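Local atomic coordinates of esterase YbfF (Escherichia coli, PDB entry 3BF7), a protein that is an esterase of the alpha/beta-hydrolase fold with a helical cap, and probably hydrolyses ester or thioester bonds. Residues A[9-14]-A[39-44]; A[19-24]-A[43-48]; A[29-34]-A[233-238]; A[66-71]-A[95-100]; A[82-87]-A[106-111]. The protein carries 1 engineered substitution. One frame throughout, in Å; residues are numbered along the deposited sequence.

Interaction 1: residues A[9-14]-A[39-44]; sequences TAQNQH and LVNDHN
Two surface loops meet here beside the alpha/beta-hydrolase sheet: residues 9-14 leave its edge strand 5-8, and residues 39-44 carry the chain from helix 33-39 into strand 45-48. Asn44, with CG beside its backbone N (chi1 -77°), points OD1 at the amide of Ala10, and the Ala10 N to Asn44 OD1 bond of 2.8 Å is nearly straight and in the carbonyl plane. The same oxygen accepts from a water that also meets Gln13 NE2 weakly, and these two bonds fix the rotation of the amide. An alanine here would remove this acceptor, and would probably loosen the hold on the 9-14 loop. One residue on, Gln11 N donates to Val40 O over 2.9 Å, almost along the C=O axis. Ala10 suits the tight crossing between these bonds, since its CB lies 3.3 Å from His43 O. The extended Gln11 runs alongside Asn41 with their amide planes 86° apart; Asn41 ND2 is turned to Asp38 O. Asn12 curls back so that its ND2 reaches Asn41 O at 2.9 Å, on a lone pair, and ND2 also bonds weakly to a water that donates to Asn41 OD1. The Asp42 carboxylate pairs with Arg249 of helix 241-253, while its backbone O receives a bond of 2.9 Å from a water that in turn accepts from His14 N at 2.8 Å.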
# COMPACT_ATOMS: atom_id res chain seq x y z
N THR A 9 17.62 3.35 9.97
CA THR A 9 18.80 3.74 9.21
C THR A 9 19.44 2.55 8.50
O THR A 9 19.47 1.44 9.02
CB THR A 9 19.85 4.40 10.13
OG1 THR A 9 19.26 5.54 10.77
CG2 THR A 9 21.06 4.84 9.33
N ALA A 10 19.93 2.80 7.29
CA ALA A 10 20.58 1.76 6.49
C ALA A 10 21.72 1.13 7.29
O ALA A 10 22.47 1.82 7.97
CB ALA A 10 21.11 2.35 5.20
N GLN A 11 21.84 -0.19 7.19
CA GLN A 11 22.89 -0.91 7.90
C GLN A 11 24.24 -0.67 7.23
O GLN A 11 25.29 -0.93 7.82
CB GLN A 11 22.57 -2.40 7.94
CG GLN A 11 21.27 -2.73 8.67
CD GLN A 11 20.93 -4.20 8.64
OE1 GLN A 11 19.91 -4.63 9.17
NE2 GLN A 11 21.79 -5.00 8.01
N ASN A 12 24.19 -0.18 6.00
CA ASN A 12 25.39 0.11 5.22
C ASN A 12 25.13 1.33 4.34
O ASN A 12 24.08 1.45 3.72
CB ASN A 12 25.73 -1.09 4.32
CG ASN A 12 25.93 -2.37 5.11
OD1 ASN A 12 26.87 -2.49 5.89
ND2 ASN A 12 25.03 -3.33 4.91
N GLN A 13 26.10 2.25 4.30
CA GLN A 13 25.97 3.46 3.48
C GLN A 13 26.30 3.14 2.03
O GLN A 13 27.39 2.66 1.73
CB GLN A 13 26.91 4.55 4.00
CG GLN A 13 26.22 5.77 4.58
CD GLN A 13 25.26 6.42 3.60
OE1 GLN A 13 25.58 6.59 2.43
NE2 GLN A 13 24.09 6.81 4.09
N HIS A 14 25.36 3.40 1.13
CA HIS A 14 25.55 3.13 -0.29
C HIS A 14 25.12 4.28 -1.18
O HIS A 14 25.00 4.13 -2.40
CB HIS A 14 24.79 1.86 -0.68
CG HIS A 14 25.32 0.62 -0.03
ND1 HIS A 14 26.41 -0.07 -0.52
CD2 HIS A 14 24.92 -0.04 1.08
CE1 HIS A 14 26.66 -1.10 0.27
NE2 HIS A 14 25.77 -1.11 1.24
N LEU A 39 15.51 -4.34 2.34
CA LEU A 39 15.97 -3.07 1.80
C LEU A 39 16.76 -2.20 2.78
O LEU A 39 17.52 -1.33 2.35
CB LEU A 39 14.78 -2.30 1.23
CG LEU A 39 14.11 -3.01 0.05
CD1 LEU A 39 12.76 -2.38 -0.26
CD2 LEU A 39 15.02 -2.96 -1.18
N VAL A 40 16.60 -2.43 4.08
CA VAL A 40 17.32 -1.65 5.08
C VAL A 40 18.81 -1.99 5.10
O VAL A 40 19.61 -1.29 5.74
CB VAL A 40 16.72 -1.86 6.50
CG1 VAL A 40 17.06 -3.26 7.01
CG2 VAL A 40 17.24 -0.80 7.45
N ASN A 41 19.20 -3.05 4.40
CA ASN A 41 20.60 -3.43 4.35
C ASN A 41 21.41 -2.34 3.67
O ASN A 41 22.58 -2.11 4.01
CB ASN A 41 20.78 -4.75 3.58
CG ASN A 41 20.39 -5.96 4.40
OD1 ASN A 41 21.00 -6.25 5.43
ND2 ASN A 41 19.37 -6.68 3.95
N ASP A 42 20.79 -1.64 2.72
CA ASP A 42 21.47 -0.59 1.97
C ASP A 42 20.65 0.68 1.71
O ASP A 42 20.99 1.46 0.82
CB ASP A 42 22.00 -1.16 0.65
CG ASP A 42 20.94 -1.89 -0.15
OD1 ASP A 42 19.86 -2.19 0.41
OD2 ASP A 42 21.19 -2.17 -1.34
N HIS A 43 19.58 0.88 2.47
CA HIS A 43 18.75 2.08 2.32
C HIS A 43 18.16 2.49 3.65
O HIS A 43 17.92 1.65 4.51
CB HIS A 43 17.52 1.85 1.42
CG HIS A 43 17.84 1.38 0.04
ND1 HIS A 43 18.13 0.06 -0.25
CD2 HIS A 43 17.86 2.04 -1.14
CE1 HIS A 43 18.31 -0.06 -1.55
NE2 HIS A 43 18.15 1.12 -2.12
N ASN A 44 17.93 3.79 3.82
CA ASN A 44 17.24 4.24 5.02
C ASN A 44 15.80 3.88 4.65
O ASN A 44 15.41 4.03 3.48
CB ASN A 44 17.35 5.76 5.21
CG ASN A 44 18.70 6.18 5.73
OD1 ASN A 44 19.44 5.37 6.30
ND2 ASN A 44 19.03 7.45 5.56
O HOH W 1 23.78 -5.79 5.46
O HOH W 2 22.09 6.02 5.72
O HOH W 3 22.60 3.89 1.06

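Interaction 2: residues A[19-24]-A[43-48]; sequences IVLVHG and HNIIQV
Strands 19-22 and 45-48 run parallel, their axes 4.7 Å apart and inclined by 20°. Ile19 N bonds to Asn44 O, Ile19 O receives Ile46 N, and Ile46 O accepts from Leu21 N; the last bond is longer, with Val48 N 3.3 Å from Leu21 O. There the strands separate, and a water takes over, donating to Leu21 O and Val48 O while accepting from His23 N.

Mostly branched aliphatic residues, suited to extended chain and to burial, line both faces. On the face of Ile19, Leu21, Ile45 and Gln47, Ile19 CD1 sits over the His43 ring in a CH-pi contact, 3.6 Å from its centroid. Ile45 CD1 packs on Ile19 CB at 3.8 Å. Leu21 CD1 meets Ile45 CG2 at 3.9 Å, and rests on the aliphatic part of Gln47, whose amide NE2 goes on to Leu29 O. On the other face, Val20 CG1 touches Val48 CG1 at 3.9 Å, crossing it obliquely. At the strand end His23 CG lies between backbone N and carbonyl carbon (chi1 68°), which goes with a ring whose edge, at CD2, faces Val48 O at 3.2 Å; ND1 donates to Gly24 O in the ring plane at 2.8 Å, and NE2 accepts from Val50 N.

This pair is the strand part of a beta-alpha-beta crossover: helix 33-39 lies on the Leu21 and Ile45 face through Ala36, helix 64-78 on the Val20 and Ile46 face through Leu75 and Leu78, and strands 83-88 and 5-8 continue the sheet on either side.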
# COMPACT_ATOMS: atom_id res chain seq x y z
N ILE A 19 13.94 4.85 1.10
CA ILE A 19 12.75 4.19 0.57
C ILE A 19 11.58 4.31 1.54
O ILE A 19 11.70 3.97 2.71
CB ILE A 19 13.02 2.69 0.29
CG1 ILE A 19 14.05 2.55 -0.84
CG2 ILE A 19 11.71 1.99 -0.08
CD1 ILE A 19 14.43 1.12 -1.16
N VAL A 20 10.46 4.80 1.02
CA VAL A 20 9.23 4.94 1.80
C VAL A 20 8.29 3.83 1.33
O VAL A 20 8.03 3.70 0.14
CB VAL A 20 8.57 6.31 1.55
CG1 VAL A 20 7.25 6.41 2.31
CG2 VAL A 20 9.51 7.43 1.97
N LEU A 21 7.80 3.04 2.28
CA LEU A 21 6.90 1.92 2.00
C LEU A 21 5.49 2.30 2.44
O LEU A 21 5.28 2.74 3.58
CB LEU A 21 7.37 0.68 2.75
CG LEU A 21 8.78 0.19 2.40
CD1 LEU A 21 9.26 -0.79 3.45
CD2 LEU A 21 8.78 -0.45 1.02
N VAL A 22 4.52 2.10 1.55
CA VAL A 22 3.13 2.46 1.80
C VAL A 22 2.18 1.28 1.59
O VAL A 22 2.02 0.78 0.48
CB VAL A 22 2.70 3.63 0.87
CG1 VAL A 22 1.38 4.21 1.34
CG2 VAL A 22 3.79 4.70 0.84
N HIS A 23 1.53 0.85 2.68
CA HIS A 23 0.60 -0.28 2.66
C HIS A 23 -0.74 0.01 1.99
O HIS A 23 -1.04 1.15 1.62
CB HIS A 23 0.36 -0.73 4.10
CG HIS A 23 -0.41 0.27 4.92
ND1 HIS A 23 -1.77 0.43 4.81
CD2 HIS A 23 0.01 1.20 5.81
CE1 HIS A 23 -2.16 1.42 5.59
NE2 HIS A 23 -1.10 1.90 6.21
N GLY A 24 -1.56 -1.03 1.88
CA GLY A 24 -2.87 -0.92 1.25
C GLY A 24 -4.04 -0.84 2.22
O GLY A 24 -3.86 -0.77 3.43
N HIS A 43 19.58 0.88 2.47
CA HIS A 43 18.75 2.08 2.32
C HIS A 43 18.16 2.49 3.65
O HIS A 43 17.92 1.65 4.51
CB HIS A 43 17.52 1.85 1.42
CG HIS A 43 17.84 1.38 0.04
ND1 HIS A 43 18.13 0.06 -0.25
CD2 HIS A 43 17.86 2.04 -1.14
CE1 HIS A 43 18.31 -0.06 -1.55
NE2 HIS A 43 18.15 1.12 -2.12
N ASN A 44 17.93 3.79 3.82
CA ASN A 44 17.24 4.24 5.02
C ASN A 44 15.80 3.88 4.65
O ASN A 44 15.41 4.03 3.48
CB ASN A 44 17.35 5.76 5.21
CG ASN A 44 18.70 6.18 5.73
OD1 ASN A 44 19.44 5.37 6.30
ND2 ASN A 44 19.03 7.45 5.56
N ILE A 45 15.04 3.38 5.61
CA ILE A 45 13.66 2.98 5.35
C ILE A 45 12.67 3.76 6.19
O ILE A 45 12.93 4.09 7.35
CB ILE A 45 13.46 1.48 5.67
CG1 ILE A 45 14.42 0.62 4.85
CG2 ILE A 45 12.01 1.09 5.42
CD1 ILE A 45 14.23 0.73 3.36
N ILE A 46 11.52 4.07 5.59
CA ILE A 46 10.44 4.77 6.28
C ILE A 46 9.16 4.00 5.98
O ILE A 46 8.71 3.94 4.83
CB ILE A 46 10.26 6.23 5.80
CG1 ILE A 46 11.54 7.04 6.03
CG2 ILE A 46 9.09 6.87 6.54
CD1 ILE A 46 12.60 6.85 4.97
N GLN A 47 8.59 3.39 7.01
CA GLN A 47 7.34 2.65 6.87
C GLN A 47 6.25 3.54 7.44
O GLN A 47 6.32 3.94 8.60
CB GLN A 47 7.41 1.34 7.65
CG GLN A 47 8.37 0.32 7.05
CD GLN A 47 8.69 -0.83 7.99
OE1 GLN A 47 9.81 -0.94 8.48
NE2 GLN A 47 7.71 -1.68 8.25
N VAL A 48 5.24 3.87 6.64
CA VAL A 48 4.17 4.75 7.10
C VAL A 48 2.83 4.07 7.32
O VAL A 48 2.53 3.03 6.73
CB VAL A 48 3.91 5.91 6.10
CG1 VAL A 48 5.22 6.54 5.67
CG2 VAL A 48 3.14 5.40 4.88
O HOH W 4 3.39 1.24 4.93

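Interaction 3: residues A[29-34]-A[233-238]; sequences LDNLGV and GHWVHA
The Asn31 amide and the His237 ring stand almost perpendicular, their planes 88° apart, and the two side chains cross at about a right angle. Asn31 CG is anti to the backbone N (chi1 -160°), which swings ND2 to the edge of the imidazole. ND2 lies 2.9 Å from His237 NE2, but the angle is poor and the pair is no hydrogen bond. The backbone of the same residue also meets the ring edge, Asn31 O lying in the ring plane 3.4 Å from His237 CD2. His237 reaches over because its CG holds the crowded position between backbone N and carbonyl carbon (chi1 53°). An alanine here would remove these edge contacts and the edge-to-face meeting with His88, and would probably weaken the tie between the two segments.

Around this centre the contact thins. Leu32 CD1 brings a methyl to 4.0 Å from His237 NE2, and Val34 CG1 approaches His237 O at 3.8 Å. Asn31 ND2 also faces the edge of the indole, 4.0 Å from Trp235 CD1. His234 CD2 lies over one face of that indole. Each segment leads into a helix, with Leu32 and Trp235 at the N-cap positions; Gly33 closes a type I turn in which a CB would strike Asp30 O.

The contact joins the segment of the presumed catalytic histidine to the turn after strand 19-22: His234 bonds through ND1 to Asp113 and weakly through NE2 to Ser89, geometry consistent with the Ser-His-Asp triad of alpha/beta hydrolases.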
# COMPACT_ATOMS: atom_id res chain seq x y z
N LEU A 29 1.63 -0.08 8.84
CA LEU A 29 3.04 0.01 8.48
C LEU A 29 3.83 -1.29 8.58
O LEU A 29 4.90 -1.40 7.99
CB LEU A 29 3.73 1.12 9.28
CG LEU A 29 3.88 1.02 10.80
CD1 LEU A 29 4.99 0.04 11.16
CD2 LEU A 29 4.20 2.40 11.35
N ASP A 30 3.32 -2.27 9.32
CA ASP A 30 4.01 -3.54 9.42
C ASP A 30 3.82 -4.41 8.17
O ASP A 30 4.62 -5.32 7.93
CB ASP A 30 3.51 -4.31 10.65
CG ASP A 30 4.27 -3.97 11.91
OD1 ASP A 30 5.06 -3.00 11.89
OD2 ASP A 30 4.09 -4.67 12.93
N ASN A 31 2.80 -4.13 7.36
CA ASN A 31 2.54 -4.98 6.21
C ASN A 31 3.63 -5.13 5.15
O ASN A 31 3.74 -6.20 4.55
CB ASN A 31 1.23 -4.60 5.52
CG ASN A 31 0.68 -5.73 4.66
OD1 ASN A 31 0.39 -6.82 5.16
ND2 ASN A 31 0.57 -5.48 3.37
N LEU A 32 4.42 -4.09 4.91
CA LEU A 32 5.50 -4.21 3.93
C LEU A 32 6.83 -4.40 4.66
O LEU A 32 7.90 -4.20 4.08
CB LEU A 32 5.55 -2.99 3.01
CG LEU A 32 4.53 -2.96 1.87
CD1 LEU A 32 3.11 -2.98 2.42
CD2 LEU A 32 4.75 -1.71 1.03
N GLY A 33 6.75 -4.79 5.93
CA GLY A 33 7.94 -5.01 6.72
C GLY A 33 8.87 -6.05 6.10
O GLY A 33 10.09 -5.95 6.22
N VAL A 34 8.29 -7.05 5.44
CA VAL A 34 9.11 -8.09 4.81
C VAL A 34 10.03 -7.47 3.77
O VAL A 34 11.16 -7.93 3.57
CB VAL A 34 8.22 -9.19 4.17
CG1 VAL A 34 7.34 -8.59 3.08
CG2 VAL A 34 9.10 -10.29 3.61
N GLY A 233 -1.33 -14.02 -5.44
CA GLY A 233 -2.56 -13.26 -5.36
C GLY A 233 -2.27 -11.78 -5.14
O GLY A 233 -1.16 -11.30 -5.39
N HIS A 234 -3.27 -11.06 -4.64
CA HIS A 234 -3.16 -9.63 -4.41
C HIS A 234 -2.08 -9.16 -3.45
O HIS A 234 -1.44 -8.14 -3.68
CB HIS A 234 -4.53 -9.09 -3.98
CG HIS A 234 -4.57 -7.61 -3.81
ND1 HIS A 234 -4.18 -6.72 -4.79
CD2 HIS A 234 -4.99 -6.84 -2.77
CE1 HIS A 234 -4.36 -5.49 -4.37
NE2 HIS A 234 -4.85 -5.53 -3.15
N TRP A 235 -1.86 -9.89 -2.35
CA TRP A 235 -0.81 -9.50 -1.41
C TRP A 235 0.45 -10.25 -1.84
O TRP A 235 0.96 -11.13 -1.14
CB TRP A 235 -1.22 -9.86 0.02
CG TRP A 235 -2.26 -8.92 0.60
CD1 TRP A 235 -2.03 -7.81 1.37
CD2 TRP A 235 -3.68 -8.99 0.41
NE1 TRP A 235 -3.22 -7.19 1.67
CE2 TRP A 235 -4.25 -7.89 1.10
CE3 TRP A 235 -4.53 -9.87 -0.27
CZ2 TRP A 235 -5.63 -7.66 1.13
CZ3 TRP A 235 -5.90 -9.64 -0.24
CH2 TRP A 235 -6.44 -8.54 0.45
N VAL A 236 0.95 -9.87 -3.02
CA VAL A 236 2.12 -10.50 -3.63
C VAL A 236 3.33 -10.61 -2.71
O VAL A 236 3.99 -11.65 -2.66
CB VAL A 236 2.55 -9.74 -4.91
CG1 VAL A 236 3.50 -10.61 -5.72
CG2 VAL A 236 1.34 -9.35 -5.73
N HIS A 237 3.62 -9.53 -2.00
CA HIS A 237 4.77 -9.49 -1.09
C HIS A 237 4.62 -10.46 0.08
O HIS A 237 5.62 -10.91 0.65
CB HIS A 237 4.96 -8.08 -0.56
CG HIS A 237 3.73 -7.49 0.05
ND1 HIS A 237 2.62 -7.18 -0.70
CD2 HIS A 237 3.41 -7.21 1.33
CE1 HIS A 237 1.67 -6.72 0.10
NE2 HIS A 237 2.12 -6.73 1.33
N ALA A 238 3.39 -10.77 0.44
CA ALA A 238 3.14 -11.69 1.55
C ALA A 238 3.34 -13.14 1.11
O ALA A 238 3.76 -13.98 1.91
CB ALA A 238 1.73 -11.49 2.09

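Interaction 4: residues A[66-71]-A[95-100]; sequences AMAQDL and VMALTA
Helices 64-78 and 90-101, which lie on one face of the alpha/beta-hydrolase sheet, cross steeply here, at -80° with axes 8.0 Å apart. The close part is built on alanine. Ala68 points toward the other helix, and its CB rests 3.7 Å from Leu98 N, against the backbone itself; only a small side chain lets the helices come so near. Ala97 answers with a methyl of its own, CB to CB with Ala68 at 4.1 Å. From the other side, Leu98, with CG anti to its backbone N (chi1 180°), lays CD1 alongside the first helix, 3.7 Å from Ala68 O.

A turn further along, the packing loosens. Leu71 CD1 just reaches Val95 CG2 at 4.3 Å and Leu98 CD2 at 4.2 Å; these branched chains also lean on Phe85 of the sheet below, so helices and strand pack together here. On the outer side Gln69 points away from residues 95-100, though its side chain still touches Leu101 and its NE2 is bonded to Asp73 in its own helix; Ala100 is exposed and takes no part. No hydrogen bond crosses the interface. Polar groups are settled within or behind each helix instead, as where the buried Asp70 pairs with Arg51. On the far side of helix 90-101, Thr99 OG1 donates to Met96 O at 2.7 Å, sharing that carbonyl with its own backbone N.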
# COMPACT_ATOMS: atom_id res chain seq x y z
N ALA A 66 -5.03 13.79 -1.32
CA ALA A 66 -4.85 13.96 0.11
C ALA A 66 -3.78 13.01 0.64
O ALA A 66 -2.91 13.41 1.42
CB ALA A 66 -6.16 13.74 0.85
N MET A 67 -3.84 11.75 0.22
CA MET A 67 -2.86 10.76 0.66
C MET A 67 -1.48 11.10 0.11
O MET A 67 -0.47 10.87 0.76
CB MET A 67 -3.29 9.36 0.23
CG MET A 67 -4.45 8.82 1.06
SD MET A 67 -4.91 7.11 0.68
CE MET A 67 -6.46 7.36 -0.17
N ALA A 68 -1.43 11.67 -1.10
CA ALA A 68 -0.16 12.05 -1.70
C ALA A 68 0.43 13.21 -0.90
O ALA A 68 1.63 13.23 -0.61
CB ALA A 68 -0.37 12.47 -3.16
N GLN A 69 -0.41 14.17 -0.54
CA GLN A 69 0.05 15.32 0.25
C GLN A 69 0.59 14.84 1.60
O GLN A 69 1.57 15.39 2.11
CB GLN A 69 -1.09 16.31 0.48
CG GLN A 69 -0.69 17.51 1.33
CD GLN A 69 0.30 18.41 0.62
OE1 GLN A 69 0.02 18.92 -0.46
NE2 GLN A 69 1.46 18.63 1.24
N ASP A 70 -0.05 13.83 2.18
CA ASP A 70 0.41 13.30 3.46
C ASP A 70 1.85 12.82 3.31
O ASP A 70 2.66 12.97 4.22
CB ASP A 70 -0.46 12.12 3.90
CG ASP A 70 -1.87 12.51 4.30
OD1 ASP A 70 -2.70 11.60 4.44
OD2 ASP A 70 -2.15 13.72 4.47
N LEU A 71 2.16 12.21 2.16
CA LEU A 71 3.51 11.72 1.92
C LEU A 71 4.48 12.90 1.85
O LEU A 71 5.58 12.83 2.39
CB LEU A 71 3.55 10.88 0.64
CG LEU A 71 2.73 9.58 0.68
CD1 LEU A 71 2.81 8.86 -0.66
CD2 LEU A 71 3.25 8.67 1.79
N VAL A 95 1.09 6.59 -3.99
CA VAL A 95 2.41 6.86 -4.53
C VAL A 95 2.31 7.32 -5.99
O VAL A 95 3.03 8.23 -6.41
CB VAL A 95 3.30 5.61 -4.42
CG1 VAL A 95 4.56 5.77 -5.27
CG2 VAL A 95 3.66 5.38 -2.96
N MET A 96 1.42 6.70 -6.76
CA MET A 96 1.26 7.13 -8.15
C MET A 96 0.70 8.55 -8.18
O MET A 96 1.11 9.36 -9.01
CB MET A 96 0.34 6.17 -8.91
CG MET A 96 0.98 4.82 -9.19
SD MET A 96 -0.00 3.72 -10.23
CE MET A 96 -1.33 3.28 -9.11
N ALA A 97 -0.23 8.86 -7.28
CA ALA A 97 -0.80 10.20 -7.23
C ALA A 97 0.26 11.23 -6.86
O ALA A 97 0.18 12.39 -7.27
CB ALA A 97 -1.95 10.24 -6.22
N LEU A 98 1.26 10.80 -6.08
CA LEU A 98 2.33 11.71 -5.68
C LEU A 98 3.11 12.20 -6.90
O LEU A 98 3.63 13.32 -6.88
CB LEU A 98 3.28 11.02 -4.70
CG LEU A 98 4.46 11.86 -4.19
CD1 LEU A 98 3.95 13.10 -3.46
CD2 LEU A 98 5.33 11.01 -3.28
N THR A 99 3.20 11.39 -7.95
CA THR A 99 3.94 11.83 -9.14
C THR A 99 3.29 13.06 -9.77
O THR A 99 3.97 13.86 -10.41
CB THR A 99 4.04 10.73 -10.23
OG1 THR A 99 2.74 10.46 -10.79
CG2 THR A 99 4.63 9.45 -9.65
N ALA A 100 1.98 13.21 -9.60
CA ALA A 100 1.27 14.35 -10.16
C ALA A 100 1.34 15.56 -9.25
O ALA A 100 1.38 16.70 -9.71
CB ALA A 100 -0.19 13.98 -10.42

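Interaction 5: residues A[82-87]-A[106-111]; sequences KATFIG and IDKLVA
Four backbone hydrogen bonds and a weak one to a side chain join residues 82-87 and 106-111, whose parallel strands differ in direction by 4°. Toward the C-terminal end they are regular: Gly87 N meets Val110 O and Val110 N meets Phe85 O, both at 2.9 Å and nearly along the C=O axes. Phe85 N donates to Lys108 O at 3.0 Å. Beyond that the register slips by one residue, a beta bulge, and the chain turns a corner at Asp107. Its amide still finds Ala83 O at 2.8 Å, but from 50° above the carbonyl plane. Thr84 suits the irregular spot, because its hydroxyl, beside its backbone N, lies 3.3 Å from Lys108 N and takes a weak bond from it.

Outward from the bulge, Lys82 lays its CG on the backbone, 3.5 Å from Ile106 C. Its NZ stays 4.6 Å from Asp107 OD1, beyond a salt bridge, while Asp107 OD2 is bonded to Ser17. The end of Lys108 leads away, to a salt bridge with Asp254 and a cation-pi contact with Tyr251. The apolar packing divides between the faces: the side chains of Phe85 and Ile106 cross at about a right angle, CD2 to CG1, and on the other face Ile86 lies alongside Val110, with CG1 3.9 Å from Val110 CB.

Strand 19-22 flanks the pair on one edge and strand 198-201 on the other. Helix 90-101 crosses over Phe85, Ile106 and Leu109 to complete the beta-alpha-beta unit; strand 83-88 enters it through Ser89, a turn consistent with the nucleophile elbow, with Gly87 its first glycine.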
# COMPACT_ATOMS: atom_id res chain seq x y z
N LYS A 82 14.10 13.89 -1.43
CA LYS A 82 13.57 12.96 -2.43
C LYS A 82 13.71 11.53 -1.95
O LYS A 82 14.68 11.18 -1.27
CB LYS A 82 14.34 13.14 -3.75
CG LYS A 82 13.85 12.27 -4.89
CD LYS A 82 14.67 12.51 -6.16
CE LYS A 82 16.14 12.17 -5.94
NZ LYS A 82 16.96 12.39 -7.17
N ALA A 83 12.73 10.70 -2.29
CA ALA A 83 12.76 9.31 -1.87
C ALA A 83 12.16 8.39 -2.92
O ALA A 83 11.42 8.83 -3.80
CB ALA A 83 12.00 9.13 -0.56
N THR A 84 12.52 7.12 -2.83
CA THR A 84 11.96 6.10 -3.71
C THR A 84 10.73 5.63 -2.94
O THR A 84 10.78 5.48 -1.72
CB THR A 84 12.96 4.95 -3.91
OG1 THR A 84 13.97 5.37 -4.84
CG2 THR A 84 12.28 3.70 -4.43
N PHE A 85 9.63 5.42 -3.66
CA PHE A 85 8.39 4.99 -3.03
C PHE A 85 7.93 3.63 -3.53
O PHE A 85 7.94 3.37 -4.73
CB PHE A 85 7.29 6.01 -3.31
CG PHE A 85 7.42 7.28 -2.52
CD1 PHE A 85 6.70 7.45 -1.34
CD2 PHE A 85 8.24 8.31 -2.96
CE1 PHE A 85 6.81 8.62 -0.60
CE2 PHE A 85 8.36 9.49 -2.22
CZ PHE A 85 7.64 9.64 -1.04
N ILE A 86 7.52 2.79 -2.59
CA ILE A 86 7.01 1.46 -2.90
C ILE A 86 5.65 1.35 -2.21
O ILE A 86 5.56 1.45 -0.99
CB ILE A 86 7.94 0.35 -2.34
CG1 ILE A 86 9.34 0.48 -2.97
CG2 ILE A 86 7.35 -1.02 -2.62
CD1 ILE A 86 10.35 -0.53 -2.46
N GLY A 87 4.60 1.16 -3.00
CA GLY A 87 3.28 1.07 -2.41
C GLY A 87 2.47 -0.11 -2.91
O GLY A 87 2.53 -0.47 -4.09
N ILE A 106 10.08 12.46 -5.69
CA ILE A 106 10.17 11.03 -5.97
C ILE A 106 11.37 10.66 -6.84
O ILE A 106 11.67 11.34 -7.83
CB ILE A 106 8.91 10.52 -6.70
CG1 ILE A 106 7.66 10.92 -5.93
CG2 ILE A 106 8.97 9.00 -6.85
CD1 ILE A 106 6.37 10.61 -6.67
N ASP A 107 12.05 9.58 -6.47
CA ASP A 107 13.19 9.09 -7.23
C ASP A 107 12.61 7.96 -8.08
O ASP A 107 12.17 8.18 -9.21
CB ASP A 107 14.27 8.55 -6.30
CG ASP A 107 15.54 8.18 -7.04
OD1 ASP A 107 15.54 8.21 -8.29
OD2 ASP A 107 16.54 7.84 -6.37
N LYS A 108 12.59 6.75 -7.52
CA LYS A 108 12.02 5.61 -8.23
C LYS A 108 10.65 5.27 -7.65
O LYS A 108 10.30 5.73 -6.55
CB LYS A 108 12.97 4.41 -8.16
CG LYS A 108 14.26 4.67 -8.93
CD LYS A 108 15.04 3.40 -9.19
CE LYS A 108 16.24 3.68 -10.08
NZ LYS A 108 16.93 2.43 -10.48
N LEU A 109 9.88 4.47 -8.38
CA LEU A 109 8.52 4.12 -7.97
C LEU A 109 8.17 2.67 -8.25
O LEU A 109 8.40 2.17 -9.35
CB LEU A 109 7.53 5.04 -8.69
CG LEU A 109 6.02 4.91 -8.43
CD1 LEU A 109 5.33 6.18 -8.87
CD2 LEU A 109 5.44 3.71 -9.17
N VAL A 110 7.60 2.01 -7.25
CA VAL A 110 7.17 0.62 -7.37
C VAL A 110 5.72 0.53 -6.90
O VAL A 110 5.40 0.96 -5.79
CB VAL A 110 8.02 -0.33 -6.51
CG1 VAL A 110 7.55 -1.77 -6.69
CG2 VAL A 110 9.49 -0.20 -6.88
N ALA A 111 4.86 -0.02 -7.75
CA ALA A 111 3.45 -0.18 -7.43
C ALA A 111 3.15 -1.67 -7.45
O ALA A 111 3.26 -2.32 -8.49
CB ALA A 111 2.59 0.54 -8.46

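In the fold
From the N terminus, interaction 1 closes the first loop by joining 9-14 to 39-44, and interaction 2 closes a second that ends on the same stretch, sharing His43 and Asn44. Interaction 3 opens at 29-34, inside both loops, and so crosses them before closing near the C terminus at 233-238. Within its long span lie interactions 4 and 5, which cross each other: helix 64-78 precedes strand 83-88, and helix 90-101 precedes strand 106-112. Leu98 packs on Phe85 and Ile106, fastening the helix pair to the sheet. Backbone bonds from Val20 and Val22 to strand 83-88 unite interactions 2 and 5, while interaction 3 brings in the loop of the probable catalytic histidine.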